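Probable leucine/isoleucine/valine-binding protein (Rhodopirellula baltica, PDB 4KV7) probably binds branched-chain or related amino acids as a periplasmic solute-binding receptor of the leucine-binding protein family. Local coordinates at residues 282-286 with 303-308; 39-43 with 289-293. The protein carries 1 engineered substitution. All blocks are in the same frame, centred on the assembly; numbering follows the deposited sequence.

Contact 1 of 2, residues 282-286 with 303-308; sequences LVREY and SLEGYI
In one of its two conformers, L282 reaches helix 301-319 with one methyl: its CD2 lies 3.6 Å from CG1 of I308, the two side chains crossing at about a right angle, and also rests on CD1 of L304. This is a helix-helix contact inside the periplasmic binding protein fold, joining helices 281-293 and 301-319, which follow each other in the chain; the axes of the short segments pass 10.4 Å apart at 104°. V283 adds a looser apolar touch through CG2 to L304 CD2. At E285 the aliphatic CB lies against the phenol oxygen of Y307, while the carboxylate turns elsewhere, to a salt bridge with R311. That phenol oxygen is itself hydrogen-bonded to E47 and R311, which anchors the far end of the ring. Y286 makes the largest share of the contact. Its CA sits over the Y307 ring, 3.8 Å from the centroid and 18° off the normal, a CH-pi approach. With CG anti to the backbone N, its own ring lies between Y307 and L304 and turns an edge to the Y307 face in an offset edge-to-face pair, the planes at 60°. L304 lies over one face of the Y286 ring, its CA 3.9 Å from the centroid. At the ring's edge, the buried hydroxyl accepts a bond from the backbone N of S300 and donates one in plane, Y286 OH to S303 OG, at 2.6 Å.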
ATOM      1  N   LEU A 282      14.959  -6.106   9.724  1.00 12.27           N
ATOM      2  CA  LEU A 282      14.557  -4.942   8.934  0.59 12.01           C
ATOM      3  C   LEU A 282      13.693  -3.999   9.747  1.00 10.79           C
ATOM      4  O   LEU A 282      13.828  -2.775   9.647  1.00 10.85           O
ATOM      5  CB  LEU A 282      13.790  -5.352   7.675  0.59 13.78           C
ATOM      6  CG  LEU A 282      13.308  -4.194   6.783  0.59 18.32           C
ATOM      7  CD1 LEU A 282      13.268  -4.639   5.354  0.59 24.81           C
ATOM      8  CD2 LEU A 282      11.922  -3.644   7.179  0.59  9.24           C
ATOM      9  N   VAL A 283      12.779  -4.563  10.527  1.00 10.32           N
ATOM     10  CA  VAL A 283      11.863  -3.734  11.300  1.00 10.04           C
ATOM     11  C   VAL A 283      12.595  -2.977  12.399  1.00  9.90           C
ATOM     12  O   VAL A 283      12.288  -1.812  12.648  1.00 10.44           O
ATOM     13  CB  VAL A 283      10.674  -4.537  11.851  1.00 10.65           C
ATOM     14  CG1 VAL A 283       9.757  -3.633  12.648  1.00 11.90           C
ATOM     15  CG2 VAL A 283       9.903  -5.189  10.710  1.00 12.12           C
ATOM     16  N   ARG A 284      13.574  -3.605  13.038  1.00 11.31           N
ATOM     17  CA  ARG A 284      14.379  -2.897  14.031  1.00 12.63           C
ATOM     18  C   ARG A 284      15.135  -1.740  13.375  1.00 12.39           C
ATOM     19  O   ARG A 284      15.251  -0.654  13.943  1.00 11.97           O
ATOM     20  CB  ARG A 284      15.353  -3.848  14.729  1.00 13.94           C
ATOM     21  CG  ARG A 284      14.670  -5.017  15.404  1.00 14.92           C
ATOM     22  CD  ARG A 284      15.631  -5.805  16.271  1.00 13.84           C
ATOM     23  NE  ARG A 284      16.785  -6.315  15.528  1.00 14.81           N
ATOM     24  CZ  ARG A 284      17.465  -7.416  15.855  1.00 14.88           C
ATOM     25  NH1 ARG A 284      17.107  -8.144  16.900  1.00 13.48           N
ATOM     26  NH2 ARG A 284      18.513  -7.796  15.136  1.00 15.83           N
ATOM     27  N   GLU A 285      15.620  -1.971  12.159  1.00 12.19           N
ATOM     28  CA  GLU A 285      16.314  -0.945  11.387  1.00 12.65           C
ATOM     29  C   GLU A 285      15.374   0.200  10.993  1.00 10.94           C
ATOM     30  O   GLU A 285      15.748   1.370  11.034  1.00 11.26           O
ATOM     31  CB  GLU A 285      16.994  -1.580  10.164  1.00 12.87           C
ATOM     32  CG  GLU A 285      18.242  -2.395  10.535  1.00 14.03           C
ATOM     33  CD  GLU A 285      18.650  -3.432   9.493  1.00 15.17           C
ATOM     34  OE1 GLU A 285      17.946  -3.619   8.486  1.00 15.28           O
ATOM     35  OE2 GLU A 285      19.694  -4.079   9.699  1.00 21.35           O
ATOM     36  N   TYR A 286      14.151  -0.139  10.617  1.00 10.29           N
ATOM     37  CA  TYR A 286      13.110   0.851  10.385  1.00 10.37           C
ATOM     38  C   TYR A 286      12.908   1.720  11.618  1.00  9.30           C
ATOM     39  O   TYR A 286      12.869   2.939  11.517  1.00 10.06           O
ATOM     40  CB  TYR A 286      11.805   0.144  10.011  1.00 10.09           C
ATOM     41  CG  TYR A 286      10.552   0.977  10.207  1.00  9.75           C
ATOM     42  CD1 TYR A 286      10.235   2.022   9.345  1.00  9.16           C
ATOM     43  CD2 TYR A 286       9.673   0.695  11.248  1.00  9.57           C
ATOM     44  CE1 TYR A 286       9.079   2.767   9.526  1.00  9.70           C
ATOM     45  CE2 TYR A 286       8.523   1.430  11.439  1.00 10.45           C
ATOM     46  CZ  TYR A 286       8.221   2.463  10.578  1.00  9.27           C
ATOM     47  OH  TYR A 286       7.064   3.175  10.796  1.00 10.28           O
ATOM     48  N   SER A 303       4.451   3.885   6.771  1.00  8.14           N
ATOM     49  CA  SER A 303       5.837   4.316   6.680  1.00  8.82           C
ATOM     50  C   SER A 303       6.810   3.146   6.669  1.00  8.17           C
ATOM     51  O   SER A 303       7.880   3.259   6.083  1.00  8.85           O
ATOM     52  CB  SER A 303       6.209   5.336   7.754  1.00  9.32           C
ATOM     53  OG  SER A 303       5.996   4.840   9.057  1.00  9.53           O
ATOM     54  N   LEU A 304       6.462   2.022   7.299  1.00  8.57           N
ATOM     55  CA  LEU A 304       7.301   0.838   7.190  1.00  8.69           C
ATOM     56  C   LEU A 304       7.387   0.392   5.736  1.00  8.15           C
ATOM     57  O   LEU A 304       8.469   0.063   5.251  1.00  8.94           O
ATOM     58  CB  LEU A 304       6.770  -0.283   8.084  1.00  9.04           C
ATOM     59  CG  LEU A 304       7.443  -1.649   7.944  1.00  8.47           C
ATOM     60  CD1 LEU A 304       8.957  -1.543   8.161  1.00  9.98           C
ATOM     61  CD2 LEU A 304       6.847  -2.605   8.950  1.00 10.14           C
ATOM     62  N   GLU A 305       6.266   0.403   5.013  1.00  8.29           N
ATOM     63  CA  GLU A 305       6.316   0.089   3.588  1.00  8.47           C
ATOM     64  C   GLU A 305       7.203   1.079   2.818  1.00  7.95           C
ATOM     65  O   GLU A 305       7.994   0.672   1.968  1.00  8.77           O
ATOM     66  CB  GLU A 305       4.910   0.018   2.984  1.00  8.72           C
ATOM     67  CG  GLU A 305       4.891  -0.418   1.530  1.00  9.27           C
ATOM     68  CD  GLU A 305       3.495  -0.663   0.988  1.00  8.45           C
ATOM     69  OE1 GLU A 305       2.516  -0.644   1.772  1.00  8.46           O
ATOM     70  OE2 GLU A 305       3.366  -0.865  -0.242  1.00  8.89           O
ATOM     71  N   GLY A 306       7.075   2.372   3.106  1.00  7.78           N
ATOM     72  CA  GLY A 306       7.899   3.361   2.432  1.00  9.24           C
ATOM     73  C   GLY A 306       9.380   3.140   2.701  1.00  8.01           C
ATOM     74  O   GLY A 306      10.226   3.244   1.802  1.00  9.39           O
ATOM     75  N   TYR A 307       9.703   2.813   3.945  1.00  8.36           N
ATOM     76  CA  TYR A 307      11.071   2.512   4.331  1.00  9.49           C
ATOM     77  C   TYR A 307      11.619   1.305   3.568  1.00  8.85           C
ATOM     78  O   TYR A 307      12.753   1.322   3.092  1.00  9.67           O
ATOM     79  CB  TYR A 307      11.159   2.310   5.849  1.00  9.50           C
ATOM     80  CG  TYR A 307      12.527   1.895   6.316  1.00  9.45           C
ATOM     81  CD1 TYR A 307      13.537   2.833   6.486  1.00 10.70           C
ATOM     82  CD2 TYR A 307      12.818   0.559   6.576  1.00 10.47           C
ATOM     83  CE1 TYR A 307      14.798   2.450   6.902  1.00 10.44           C
ATOM     84  CE2 TYR A 307      14.071   0.173   7.000  1.00 10.47           C
ATOM     85  CZ  TYR A 307      15.056   1.115   7.151  1.00 10.51           C
ATOM     86  OH  TYR A 307      16.294   0.683   7.570  1.00 12.84           O
ATOM     87  N   ILE A 308      10.818   0.251   3.454  1.00  9.12           N
ATOM     88  CA  ILE A 308      11.200  -0.941   2.693  1.00  9.47           C
ATOM     89  C   ILE A 308      11.469  -0.601   1.230  1.00  9.22           C
ATOM     90  O   ILE A 308      12.483  -1.024   0.665  1.00  9.59           O
ATOM     91  CB  ILE A 308      10.122  -2.027   2.805  1.00  9.48           C
ATOM     92  CG1 ILE A 308      10.158  -2.616   4.210  1.00  9.38           C
ATOM     93  CG2 ILE A 308      10.317  -3.112   1.739  1.00 10.50           C
ATOM     94  CD1 ILE A 308       8.946  -3.439   4.593  1.00 10.74           C
TER

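Contact 2 of 2, residues 39-43 with 289-293; sequences HGILA and AMRDY
H39 and Y293 supply the polar link between helices 31-50 and 281-293: H39 ND1 and Y293 OH are hydrogen-bonded at 2.8 Å, with an angle of 157°. The bond lies at the edge of both rings, near both planes. The two rings meet obliquely, inclined at 61° with centroids 5.6 Å apart. Y293 points CG anti to its own backbone N, which carries the phenol across helix 31-50 as far as H39, one turn before A43. In the periplasmic binding protein fold this joins segments 246 residues apart in the chain, the axes of the short segments passing 9.6 Å apart at 90°. Packing on and around the Y293 ring accounts for the rest. One face of the ring is laid against the backbone of L42 and A43: A43 N stands 4.1 Å above the ring plane, over its centre, and A43 CA is 3.9 Å from Y293 CG. L42 packs obliquely against the outer end of the ring, its CB 3.7 Å from Y293 CE1. The backbones come nearest at A43 and Y293, and A43 CB also lies 4.4 Å from A289 CB. The bent chain of selenomethionine M290, folded at both chi2 and chi3, brings SE to 3.9 Å from A43 CB.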
ATOM      1  N   HIS A  39       7.396   9.868   4.425  1.00  9.32           N
ATOM      2  CA  HIS A  39       8.269   9.791   5.589  1.00 10.07           C
ATOM      3  C   HIS A  39       9.115   8.518   5.599  1.00  9.89           C
ATOM      4  O   HIS A  39      10.288   8.557   5.973  1.00 10.30           O
ATOM      5  CB  HIS A  39       7.478   9.890   6.890  1.00 11.58           C
ATOM      6  CG  HIS A  39       7.016  11.275   7.217  1.00 11.75           C
ATOM      7  ND1 HIS A  39       7.816  12.385   7.056  1.00 12.93           N
ATOM      8  CD2 HIS A  39       5.843  11.722   7.723  1.00 14.16           C
ATOM      9  CE1 HIS A  39       7.150  13.460   7.441  1.00 14.72           C
ATOM     10  NE2 HIS A  39       5.955  13.084   7.856  1.00 14.68           N
ATOM     11  N   GLY A  40       8.522   7.384   5.237  1.00  9.10           N
ATOM     12  CA  GLY A  40       9.268   6.134   5.223  1.00  9.64           C
ATOM     13  C   GLY A  40      10.422   6.162   4.235  1.00  9.27           C
ATOM     14  O   GLY A  40      11.539   5.743   4.557  1.00  9.94           O
ATOM     15  N   ILE A  41      10.151   6.661   3.033  1.00  9.68           N
ATOM     16  CA  ILE A  41      11.197   6.818   2.029  1.00 10.78           C
ATOM     17  C   ILE A  41      12.284   7.772   2.532  1.00  9.70           C
ATOM     18  O   ILE A  41      13.483   7.496   2.413  1.00 10.52           O
ATOM     19  CB  ILE A  41      10.606   7.333   0.695  1.00 12.27           C
ATOM     20  CG1 ILE A  41       9.752   6.251   0.036  1.00 15.43           C
ATOM     21  CG2 ILE A  41      11.711   7.822  -0.250  1.00 14.72           C
ATOM     22  CD1 ILE A  41      10.555   5.228  -0.709  1.00 18.67           C
ATOM     23  N   LEU A  42      11.873   8.901   3.094  1.00  9.71           N
ATOM     24  CA  LEU A  42      12.853   9.869   3.563  1.00 10.36           C
ATOM     25  C   LEU A  42      13.671   9.350   4.735  1.00 10.00           C
ATOM     26  O   LEU A  42      14.851   9.669   4.856  1.00 11.34           O
ATOM     27  CB  LEU A  42      12.180  11.195   3.911  1.00 10.95           C
ATOM     28  CG  LEU A  42      11.632  11.982   2.717  1.00 11.37           C
ATOM     29  CD1 LEU A  42      10.888  13.221   3.186  1.00 13.05           C
ATOM     30  CD2 LEU A  42      12.754  12.369   1.748  1.00 13.96           C
ATOM     31  N   ALA A  43      13.065   8.530   5.588  1.00 10.17           N
ATOM     32  CA  ALA A  43      13.819   7.932   6.686  1.00 10.62           C
ATOM     33  C   ALA A  43      14.878   6.974   6.133  1.00 10.70           C
ATOM     34  O   ALA A  43      16.011   6.927   6.625  1.00 11.58           O
ATOM     35  CB  ALA A  43      12.897   7.213   7.650  1.00 10.71           C
ATOM     36  N   ALA A 289      15.818   4.068  12.119  1.00 10.87           N
ATOM     37  CA  ALA A 289      15.837   5.103  11.091  1.00 11.84           C
ATOM     38  C   ALA A 289      14.776   6.153  11.371  1.00 10.49           C
ATOM     39  O   ALA A 289      15.041   7.351  11.254  1.00 11.55           O
ATOM     40  CB  ALA A 289      15.649   4.502   9.711  1.00 11.55           C
HETATM   41  N   MSE A 290      13.580   5.712  11.752  1.00 10.95           N
HETATM   42  CA  MSE A 290      12.508   6.643  12.108  1.00 10.58           C
HETATM   43  C   MSE A 290      12.860   7.495  13.319  1.00 12.05           C
HETATM   44  O   MSE A 290      12.595   8.705  13.342  1.00 12.25           O
HETATM   45  CB  MSE A 290      11.208   5.886  12.375  1.00 10.77           C
HETATM   46  CG  MSE A 290      10.586   5.291  11.130  1.00 11.40           C
HETATM   47 SE   MSE A 290       9.761   6.612   9.955  0.66 11.81          SE
HETATM   48  CE  MSE A 290       8.184   6.970  11.038  1.00 14.19           C
ATOM     49  N   ARG A 291      13.452   6.866  14.330  1.00 11.81           N
ATOM     50  CA  ARG A 291      13.801   7.572  15.550  1.00 12.26           C
ATOM     51  C   ARG A 291      14.800   8.693  15.255  1.00 12.53           C
ATOM     52  O   ARG A 291      14.678   9.804  15.785  1.00 13.56           O
ATOM     53  CB  ARG A 291      14.373   6.605  16.587  1.00 11.99           C
ATOM     54  CG  ARG A 291      14.536   7.221  17.970  1.00 14.07           C
ATOM     55  CD  ARG A 291      15.056   6.211  18.990  1.00 16.53           C
ATOM     56  NE  ARG A 291      16.379   5.709  18.623  1.00 18.99           N
ATOM     57  CZ  ARG A 291      16.612   4.494  18.132  1.00 17.37           C
ATOM     58  NH1 ARG A 291      15.619   3.631  17.966  1.00 17.44           N
ATOM     59  NH2 ARG A 291      17.847   4.131  17.816  1.00 21.17           N
ATOM     60  N   ASP A 292      15.785   8.404  14.408  1.00 13.62           N
ATOM     61  CA  ASP A 292      16.801   9.394  14.058  1.00 14.60           C
ATOM     62  C   ASP A 292      16.258  10.446  13.095  1.00 14.01           C
ATOM     63  O   ASP A 292      16.675  11.603  13.136  1.00 16.14           O
ATOM     64  CB  ASP A 292      18.031   8.721  13.443  1.00 15.43           C
ATOM     65  CG  ASP A 292      18.906   8.027  14.475  1.00 17.58           C
ATOM     66  OD1 ASP A 292      18.638   8.161  15.692  1.00 18.63           O
ATOM     67  OD2 ASP A 292      19.877   7.357  14.059  1.00 21.43           O
ATOM     68  N   TYR A 293      15.340  10.043  12.224  1.00 13.34           N
ATOM     69  CA  TYR A 293      14.763  10.939  11.220  1.00 13.54           C
ATOM     70  C   TYR A 293      13.826  11.958  11.866  1.00 13.80           C
ATOM     71  O   TYR A 293      13.959  13.167  11.643  1.00 15.10           O
ATOM     72  CB  TYR A 293      14.056  10.102  10.143  1.00 13.59           C
ATOM     73  CG  TYR A 293      13.111  10.839   9.216  1.00 12.40           C
ATOM     74  CD1 TYR A 293      13.592  11.686   8.221  1.00 13.96           C
ATOM     75  CD2 TYR A 293      11.741  10.662   9.317  1.00 14.01           C
ATOM     76  CE1 TYR A 293      12.720  12.348   7.364  1.00 14.38           C
ATOM     77  CE2 TYR A 293      10.864  11.318   8.464  1.00 14.24           C
ATOM     78  CZ  TYR A 293      11.368  12.158   7.496  1.00 14.23           C
ATOM     79  OH  TYR A 293      10.517  12.810   6.641  1.00 15.26           O
TER

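How the contacts relate
Contacts 1 and 2 have centres about 8 Å apart and share helix 281-293: contact 1 uses its first turns, contact 2 its C-terminal end. Their segments alternate along the chain, in the order 39-43, 282-286, 289-293, 303-308. The two sites also touch directly. Y307 CE1 packs on A289 CB at 3.6 Å, and M290 lies against S303. Helices 301-319 and 31-50 come together where G306 meets I41 and where Y307 CB lies 3.7 Å from G40 O. Three helices therefore meet pairwise. In this receptor fold, the result is that an early helix is built into one cluster with two consecutive helices from late in the sequence.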